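Long-range contact in ribosome-inactivating protein (Lychnis chalcedonica, PDB 2G5X), which belongs to the ribosome-inactivating proteins of plants, here a single chain of mixed alpha-beta fold: residues A[168-180]-A[221-233]. Residues are numbered along the deposited sequence; the frame is centred on the assembly and turned at random. Where two conformers were deposited one is given.
Sequences VAEAARFKYIEDQ and FTEEEMKLGLLLY
Arg-173 and Lys-175 reach Gly-229 and Lys-227 through their backbones, forming a single beta bridge of Phe-174 with Leu-228 at the kink where helix 154-173 ends and helix 175-184 begins. In this ribosome-inactivating protein fold, the C-terminal segment runs past the helix junction, held to it by two backbone bonds: Gly-229 N gives a nearly straight bond to Arg-173 O (2.8 Å, 168°), and Lys-175 N, at the start of the second helix, gives a more bent one to Lys-227 O (3.1 Å, 146°). Beside this bridge, Phe-174 and Leu-228 run side by side, with CD2 of Leu-228 3.5 Å from CE1 of Phe-174; helices 193-201 and 203-210 also touch this pair, through Leu-199 and Ile-206. Tyr-176 lays its ring alongside Glu-225, its CG anti to the backbone N (chi1 -173°), and the CG of Glu-225 sits above the ring centre in a CH-pi contact, 3.9 Å from the centroid. The Glu-225 carboxylate, steeply turned from that ring, accepts from Thr-222 N through OE2 and pairs with Arg-195 through OE1. Between helix and turn lies a water that accepts from Tyr-176 N and donates to Glu-225 O and to Lys-227 O, its oxygen 2.6 Å from the latter.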
ATOM      1  N   VAL A 168      -4.417   0.410   0.401  1.00  5.10           N
ATOM      2  CA  VAL A 168      -3.727   1.302  -0.528  1.00  5.67           C
ATOM      3  C   VAL A 168      -3.214   0.583  -1.779  1.00  5.96           C
ATOM      4  O   VAL A 168      -3.652   0.884  -2.890  1.00  5.86           O
ATOM      5  CB  VAL A 168      -2.541   2.027   0.174  1.00  5.06           C
ATOM      6  CG1 VAL A 168      -1.880   3.013  -0.783  1.00  4.85           C
ATOM      7  CG2 VAL A 168      -3.040   2.762   1.415  1.00  7.98           C
ATOM      8  N   ALA A 169      -2.310  -0.378  -1.602  1.00  5.48           N
ATOM      9  CA  ALA A 169      -1.737  -1.094  -2.741  1.00  5.55           C
ATOM     10  C   ALA A 169      -2.683  -2.039  -3.483  1.00  6.54           C
ATOM     11  O   ALA A 169      -2.836  -1.938  -4.700  1.00  5.01           O
ATOM     12  CB  ALA A 169      -0.485  -1.854  -2.298  1.00  6.79           C
ATOM     13  N   GLU A 170      -3.318  -2.961  -2.766  1.00  4.40           N
ATOM     14  CA  GLU A 170      -4.222  -3.905  -3.418  1.00  7.47           C
ATOM     15  C   GLU A 170      -5.431  -3.198  -4.026  1.00  6.00           C
ATOM     16  O   GLU A 170      -5.897  -3.568  -5.108  1.00  6.61           O
ATOM     17  CB  GLU A 170      -4.671  -4.982  -2.425  1.00  6.79           C
ATOM     18  CG  GLU A 170      -3.511  -5.763  -1.804  1.00  8.70           C
ATOM     19  CD  GLU A 170      -2.820  -6.720  -2.773  1.00 11.22           C
ATOM     20  OE1 GLU A 170      -2.929  -6.539  -4.005  1.00 10.33           O
ATOM     21  OE2 GLU A 170      -2.147  -7.655  -2.291  1.00 12.48           O
ATOM     22  N   ALA A 171      -5.934  -2.178  -3.335  1.00  6.71           N
ATOM     23  CA  ALA A 171      -7.077  -1.417  -3.836  1.00  6.58           C
ATOM     24  C   ALA A 171      -6.670  -0.656  -5.101  1.00  7.04           C
ATOM     25  O   ALA A 171      -7.473  -0.482  -6.017  1.00  7.37           O
ATOM     26  CB  ALA A 171      -7.573  -0.439  -2.768  1.00  7.72           C
ATOM     27  N   ALA A 172      -5.426  -0.195  -5.149  1.00  6.55           N
ATOM     28  CA  ALA A 172      -4.949   0.521  -6.331  1.00  5.43           C
ATOM     29  C   ALA A 172      -4.904  -0.435  -7.525  1.00  5.19           C
ATOM     30  O   ALA A 172      -5.285  -0.080  -8.645  1.00  4.54           O
ATOM     31  CB  ALA A 172      -3.559   1.100  -6.070  1.00  6.12           C
ATOM     32  N   ARG A 173      -4.438  -1.653  -7.279  1.00  5.86           N
ATOM     33  CA  ARG A 173      -4.333  -2.668  -8.325  1.00  5.94           C
ATOM     34  C   ARG A 173      -5.680  -3.158  -8.850  1.00  6.51           C
ATOM     35  O   ARG A 173      -5.867  -3.297 -10.062  1.00  6.72           O
ATOM     36  CB  ARG A 173      -3.560  -3.879  -7.799  1.00  6.26           C
ATOM     37  CG  ARG A 173      -2.092  -3.631  -7.498  1.00  7.22           C
ATOM     38  CD  ARG A 173      -1.544  -4.764  -6.645  1.00  8.86           C
ATOM     39  NE  ARG A 173      -0.102  -4.673  -6.430  1.00  9.79           N
ATOM     40  CZ  ARG A 173       0.502  -5.023  -5.299  1.00 10.80           C
ATOM     41  NH1 ARG A 173      -0.216  -5.475  -4.277  1.00 12.39           N
ATOM     42  NH2 ARG A 173       1.821  -4.943  -5.191  1.00  9.65           N
ATOM     43  N   PHE A 174      -6.608  -3.419  -7.931  1.00  5.39           N
ATOM     44  CA  PHE A 174      -7.929  -3.960  -8.271  1.00  6.46           C
ATOM     45  C   PHE A 174      -9.128  -3.055  -8.012  1.00  6.92           C
ATOM     46  O   PHE A 174      -9.431  -2.744  -6.859  1.00  6.79           O
ATOM     47  CB  PHE A 174      -8.154  -5.261  -7.493  1.00  5.94           C
ATOM     48  CG  PHE A 174      -7.175  -6.352  -7.824  1.00  6.37           C
ATOM     49  CD1 PHE A 174      -7.447  -7.258  -8.844  1.00  6.53           C
ATOM     50  CD2 PHE A 174      -5.982  -6.473  -7.116  1.00  6.95           C
ATOM     51  CE1 PHE A 174      -6.546  -8.272  -9.156  1.00  6.14           C
ATOM     52  CE2 PHE A 174      -5.071  -7.484  -7.419  1.00  7.46           C
ATOM     53  CZ  PHE A 174      -5.355  -8.387  -8.443  1.00  5.87           C
ATOM     54  N   LYS A 175      -9.828  -2.661  -9.075  1.00  5.71           N
ATOM     55  CA  LYS A 175     -11.016  -1.821  -8.927  1.00  7.10           C
ATOM     56  C   LYS A 175     -12.051  -2.539  -8.053  1.00  7.57           C
ATOM     57  O   LYS A 175     -12.790  -1.905  -7.298  1.00  7.45           O
ATOM     58  CB  LYS A 175     -11.640  -1.511 -10.296  1.00  8.05           C
ATOM     59  CG  LYS A 175     -10.796  -0.611 -11.199  1.00 12.48           C
ATOM     60  CD  LYS A 175     -10.695   0.799 -10.642  1.00 13.93           C
ATOM     61  CE  LYS A 175     -12.065   1.470 -10.584  1.00 15.03           C
ATOM     62  NZ  LYS A 175     -11.996   2.837  -9.982  1.00 15.99           N
ATOM     63  N   TYR A 176     -12.100  -3.863  -8.164  1.00  8.11           N
ATOM     64  CA  TYR A 176     -13.037  -4.668  -7.382  1.00  8.03           C
ATOM     65  C   TYR A 176     -12.781  -4.501  -5.883  1.00  7.93           C
ATOM     66  O   TYR A 176     -13.716  -4.428  -5.090  1.00  8.17           O
ATOM     67  CB  TYR A 176     -12.896  -6.150  -7.755  1.00  9.00           C
ATOM     68  CG  TYR A 176     -13.933  -7.059  -7.120  1.00  8.07           C
ATOM     69  CD1 TYR A 176     -15.165  -7.281  -7.733  1.00  8.90           C
ATOM     70  CD2 TYR A 176     -13.682  -7.690  -5.901  1.00  9.48           C
ATOM     71  CE1 TYR A 176     -16.126  -8.113  -7.151  1.00  9.99           C
ATOM     72  CE2 TYR A 176     -14.635  -8.520  -5.308  1.00  9.83           C
ATOM     73  CZ  TYR A 176     -15.854  -8.728  -5.938  1.00 10.42           C
ATOM     74  OH  TYR A 176     -16.797  -9.552  -5.361  1.00 12.71           O
ATOM     75  N   ILE A 177     -11.509  -4.444  -5.500  1.00  6.97           N
ATOM     76  CA  ILE A 177     -11.144  -4.298  -4.097  1.00  7.09           C
ATOM     77  C   ILE A 177     -11.403  -2.873  -3.616  1.00  7.62           C
ATOM     78  O   ILE A 177     -11.833  -2.664  -2.486  1.00  7.16           O
ATOM     79  CB  ILE A 177      -9.675  -4.713  -3.873  1.00  7.68           C
ATOM     80  CG1 ILE A 177      -9.528  -6.201  -4.222  1.00  8.46           C
ATOM     81  CG2 ILE A 177      -9.260  -4.451  -2.431  1.00  9.05           C
ATOM     82  CD1 ILE A 177      -8.130  -6.759  -4.069  1.00  8.93           C
ATOM     83  N   GLU A 178     -11.155  -1.893  -4.479  1.00  6.90           N
ATOM     84  CA  GLU A 178     -11.430  -0.509  -4.123  1.00  7.31           C
ATOM     85  C   GLU A 178     -12.920  -0.442  -3.795  1.00  7.86           C
ATOM     86  O   GLU A 178     -13.323   0.144  -2.789  1.00  7.23           O
ATOM     87  CB  GLU A 178     -11.124   0.427  -5.304  1.00  6.80           C
ATOM     88  CG  GLU A 178     -11.730   1.818  -5.143  1.00  7.63           C
ATOM     89  CD  GLU A 178     -11.525   2.712  -6.356  1.00  8.85           C
ATOM     90  OE1 GLU A 178     -11.044   2.229  -7.401  1.00  8.18           O
ATOM     91  OE2 GLU A 178     -11.859   3.909  -6.263  1.00 10.36           O
ATOM     92  N   ASP A 179     -13.734  -1.067  -4.644  1.00  8.19           N
ATOM     93  CA  ASP A 179     -15.180  -1.066  -4.454  1.00  9.68           C
ATOM     94  C   ASP A 179     -15.585  -1.713  -3.131  1.00  8.17           C
ATOM     95  O   ASP A 179     -16.518  -1.257  -2.471  1.00  9.20           O
ATOM     96  CB  ASP A 179     -15.867  -1.784  -5.618  0.50 12.42           C
ATOM     97  CG  ASP A 179     -16.216  -0.842  -6.751  0.50 14.65           C
ATOM     98  OD1 ASP A 179     -16.749  -1.315  -7.782  0.50 18.07           O
ATOM     99  OD2 ASP A 179     -15.949   0.367  -6.616  0.50 17.43           O
ATOM    100  N   GLN A 180     -14.887  -2.773  -2.736  1.00  7.62           N
ATOM    101  CA  GLN A 180     -15.201  -3.426  -1.470  1.00  8.31           C
ATOM    102  C   GLN A 180     -14.910  -2.484  -0.299  1.00  7.88           C
ATOM    103  O   GLN A 180     -15.678  -2.418   0.660  1.00  8.95           O
ATOM    104  CB  GLN A 180     -14.400  -4.724  -1.320  1.00 11.09           C
ATOM    105  CG  GLN A 180     -14.805  -5.813  -2.309  1.00 14.23           C
ATOM    106  CD  GLN A 180     -16.236  -6.285  -2.102  1.00 15.43           C
ATOM    107  OE1 GLN A 180     -17.036  -6.321  -3.040  1.00 18.79           O
ATOM    108  NE2 GLN A 180     -16.562  -6.654  -0.871  1.00 15.92           N
ATOM    109  N   PHE A 221     -11.795 -16.034 -12.663  1.00 12.77           N
ATOM    110  CA  PHE A 221     -12.435 -14.912 -11.992  1.00 11.86           C
ATOM    111  C   PHE A 221     -13.394 -14.241 -12.968  1.00 11.68           C
ATOM    112  O   PHE A 221     -13.288 -14.427 -14.181  1.00 10.60           O
ATOM    113  CB  PHE A 221     -11.389 -13.905 -11.501  1.00 12.04           C
ATOM    114  CG  PHE A 221     -10.416 -14.480 -10.510  1.00 12.57           C
ATOM    115  CD1 PHE A 221      -9.207 -15.024 -10.933  1.00 16.95           C
ATOM    116  CD2 PHE A 221     -10.724 -14.512  -9.154  1.00 14.99           C
ATOM    117  CE1 PHE A 221      -8.320 -15.593 -10.019  1.00 16.08           C
ATOM    118  CE2 PHE A 221      -9.843 -15.080  -8.233  1.00 16.19           C
ATOM    119  CZ  PHE A 221      -8.640 -15.622  -8.669  1.00 16.05           C
ATOM    120  N   THR A 222     -14.334 -13.470 -12.437  1.00  9.97           N
ATOM    121  CA  THR A 222     -15.309 -12.784 -13.276  1.00  9.58           C
ATOM    122  C   THR A 222     -14.677 -11.575 -13.949  1.00 10.42           C
ATOM    123  O   THR A 222     -13.591 -11.136 -13.573  1.00  9.03           O
ATOM    124  CB  THR A 222     -16.512 -12.291 -12.450  1.00  8.86           C
ATOM    125  OG1 THR A 222     -16.092 -11.232 -11.581  1.00  8.81           O
ATOM    126  CG2 THR A 222     -17.091 -13.420 -11.620  1.00 10.12           C
ATOM    127  N   GLU A 223     -15.366 -11.034 -14.948  1.00 11.14           N
ATOM    128  CA  GLU A 223     -14.860  -9.867 -15.654  1.00 13.16           C
ATOM    129  C   GLU A 223     -14.717  -8.682 -14.694  1.00 12.46           C
ATOM    130  O   GLU A 223     -13.782  -7.889 -14.810  1.00 11.76           O
ATOM    131  CB  GLU A 223     -15.791  -9.510 -16.813  1.00 16.04           C
ATOM    132  CG  GLU A 223     -15.315  -8.339 -17.651  1.00 21.95           C
ATOM    133  CD  GLU A 223     -16.103  -8.184 -18.936  1.00 25.54           C
ATOM    134  OE1 GLU A 223     -15.888  -7.176 -19.644  1.00 29.63           O
ATOM    135  OE2 GLU A 223     -16.932  -9.070 -19.241  1.00 28.63           O
ATOM    136  N   GLU A 224     -15.636  -8.575 -13.738  1.00 11.10           N
ATOM    137  CA  GLU A 224     -15.592  -7.484 -12.765  1.00 11.69           C
ATOM    138  C   GLU A 224     -14.437  -7.645 -11.778  1.00  9.86           C
ATOM    139  O   GLU A 224     -13.776  -6.672 -11.417  1.00  9.85           O
ATOM    140  CB  GLU A 224     -16.919  -7.394 -12.003  1.00 12.46           C
ATOM    141  CG  GLU A 224     -18.103  -6.999 -12.876  1.00 16.92           C
ATOM    142  CD  GLU A 224     -18.621  -8.147 -13.724  1.00 18.57           C
ATOM    143  OE1 GLU A 224     -19.215  -7.877 -14.787  1.00 22.16           O
ATOM    144  OE2 GLU A 224     -18.449  -9.316 -13.321  1.00 20.25           O
ATOM    145  N   GLU A 225     -14.197  -8.874 -11.336  1.00 10.53           N
ATOM    146  CA  GLU A 225     -13.102  -9.133 -10.410  1.00  8.97           C
ATOM    147  C   GLU A 225     -11.766  -8.816 -11.075  1.00  9.00           C
ATOM    148  O   GLU A 225     -10.824  -8.363 -10.417  1.00  8.76           O
ATOM    149  CB  GLU A 225     -13.115 -10.597  -9.962  1.00 11.08           C
ATOM    150  CG  GLU A 225     -14.070 -10.883  -8.820  1.00 10.71           C
ATOM    151  CD  GLU A 225     -14.240 -12.368  -8.556  1.00 11.81           C
ATOM    152  OE1 GLU A 225     -14.694 -12.719  -7.446  1.00 11.83           O
ATOM    153  OE2 GLU A 225     -13.935 -13.182  -9.457  1.00  9.64           O
ATOM    154  N   MET A 226     -11.698  -9.032 -12.387  1.00  8.90           N
ATOM    155  CA  MET A 226     -10.474  -8.796 -13.146  1.00 10.23           C
ATOM    156  C   MET A 226     -10.259  -7.361 -13.623  1.00 10.09           C
ATOM    157  O   MET A 226      -9.231  -7.063 -14.230  1.00 11.04           O
ATOM    158  CB  MET A 226     -10.414  -9.740 -14.354  1.00 10.79           C
ATOM    159  CG  MET A 226     -10.324 -11.214 -13.986  1.00 11.21           C
ATOM    160  SD  MET A 226      -9.965 -12.268 -15.412  1.00 17.43           S
ATOM    161  CE  MET A 226     -11.581 -12.351 -16.175  1.00 16.39           C
ATOM    162  N   LYS A 227     -11.211  -6.474 -13.351  1.00  9.46           N
ATOM    163  CA  LYS A 227     -11.091  -5.079 -13.770  1.00  9.25           C
ATOM    164  C   LYS A 227      -9.948  -4.406 -13.005  1.00  9.59           C
ATOM    165  O   LYS A 227     -10.116  -3.976 -11.861  1.00  8.50           O
ATOM    166  CB  LYS A 227     -12.402  -4.333 -13.502  1.00 13.04           C
ATOM    167  CG  LYS A 227     -12.714  -3.220 -14.493  1.00 18.44           C
ATOM    168  CD  LYS A 227     -13.509  -3.751 -15.681  1.00 24.25           C
ATOM    169  CE  LYS A 227     -13.596  -2.724 -16.799  1.00 26.36           C
ATOM    170  NZ  LYS A 227     -14.382  -3.227 -17.961  1.00 29.88           N
ATOM    171  N   LEU A 228      -8.785  -4.303 -13.638  1.00  8.69           N
ATOM    172  CA  LEU A 228      -7.626  -3.710 -12.976  1.00  7.24           C
ATOM    173  C   LEU A 228      -7.554  -2.187 -13.024  1.00  7.11           C
ATOM    174  O   LEU A 228      -8.005  -1.559 -13.983  1.00  7.69           O
ATOM    175  CB  LEU A 228      -6.341  -4.298 -13.562  1.00  7.01           C
ATOM    176  CG  LEU A 228      -6.241  -5.822 -13.493  1.00  6.46           C
ATOM    177  CD1 LEU A 228      -4.905  -6.269 -14.055  1.00  8.13           C
ATOM    178  CD2 LEU A 228      -6.397  -6.295 -12.052  1.00  8.28           C
ATOM    179  N   GLY A 229      -6.997  -1.608 -11.962  1.00  7.06           N
ATOM    180  CA  GLY A 229      -6.828  -0.168 -11.880  1.00  6.17           C
ATOM    181  C   GLY A 229      -5.382   0.206 -12.165  1.00  7.44           C
ATOM    182  O   GLY A 229      -5.058   1.374 -12.374  1.00  7.31           O
ATOM    183  N   LEU A 230      -4.510  -0.799 -12.165  1.00  7.41           N
ATOM    184  CA  LEU A 230      -3.087  -0.614 -12.433  1.00  6.73           C
ATOM    185  C   LEU A 230      -2.570  -1.919 -13.023  1.00  7.42           C
ATOM    186  O   LEU A 230      -2.835  -2.994 -12.484  1.00  7.69           O
ATOM    187  CB  LEU A 230      -2.327  -0.301 -11.132  1.00  7.85           C
ATOM    188  CG  LEU A 230      -0.797  -0.190 -11.222  1.00  6.64           C
ATOM    189  CD1 LEU A 230      -0.416   1.046 -12.032  1.00  8.96           C
ATOM    190  CD2 LEU A 230      -0.192  -0.100  -9.821  1.00  7.37           C
ATOM    191  N   LEU A 231      -1.846  -1.836 -14.134  1.00  7.29           N
ATOM    192  CA  LEU A 231      -1.309  -3.039 -14.756  1.00  7.71           C
ATOM    193  C   LEU A 231       0.166  -3.191 -14.446  1.00  8.16           C
ATOM    194  O   LEU A 231       0.877  -2.210 -14.251  1.00  7.55           O
ATOM    195  CB  LEU A 231      -1.471  -2.998 -16.283  1.00  8.02           C
ATOM    196  CG  LEU A 231      -2.865  -2.891 -16.904  1.00  8.20           C
ATOM    197  CD1 LEU A 231      -2.744  -3.054 -18.412  1.00 11.20           C
ATOM    198  CD2 LEU A 231      -3.780  -3.961 -16.340  1.00 11.67           C
ATOM    199  N   LEU A 232       0.614  -4.438 -14.393  1.00  8.86           N
ATOM    200  CA  LEU A 232       2.018  -4.727 -14.168  1.00  9.41           C
ATOM    201  C   LEU A 232       2.638  -4.724 -15.567  1.00  9.15           C
ATOM    202  O   LEU A 232       1.950  -4.978 -16.558  1.00  9.32           O
ATOM    203  CB  LEU A 232       2.173  -6.111 -13.531  1.00 10.28           C
ATOM    204  CG  LEU A 232       3.585  -6.628 -13.238  1.00 11.92           C
ATOM    205  CD1 LEU A 232       4.179  -5.857 -12.070  1.00 10.71           C
ATOM    206  CD2 LEU A 232       3.529  -8.115 -12.910  1.00 12.32           C
ATOM    207  N   TYR A 233       3.924  -4.412 -15.654  1.00  8.90           N
ATOM    208  CA  TYR A 233       4.616  -4.419 -16.936  1.00  9.43           C
ATOM    209  C   TYR A 233       4.478  -5.829 -17.518  1.00 11.82           C
ATOM    210  O   TYR A 233       4.178  -6.776 -16.789  1.00  9.88           O
ATOM    211  CB  TYR A 233       6.091  -4.081 -16.713  1.00 10.38           C
ATOM    212  CG  TYR A 233       6.741  -4.950 -15.661  1.00 10.23           C
ATOM    213  CD1 TYR A 233       7.190  -6.233 -15.969  1.00 12.28           C
ATOM    214  CD2 TYR A 233       6.870  -4.504 -14.345  1.00 11.12           C
ATOM    215  CE1 TYR A 233       7.748  -7.056 -14.991  1.00 12.00           C
ATOM    216  CE2 TYR A 233       7.428  -5.318 -13.360  1.00  9.93           C
ATOM    217  CZ  TYR A 233       7.863  -6.592 -13.693  1.00 14.17           C
ATOM    218  OH  TYR A 233       8.410  -7.402 -12.726  1.00 15.31           O
TER
HETATM  219  O   HOH W   1     -10.490  -5.574  -9.827  1.00  8.51           O
HETATM  220  O   HOH W   2     -17.309 -12.015  -7.310  1.00 10.72           O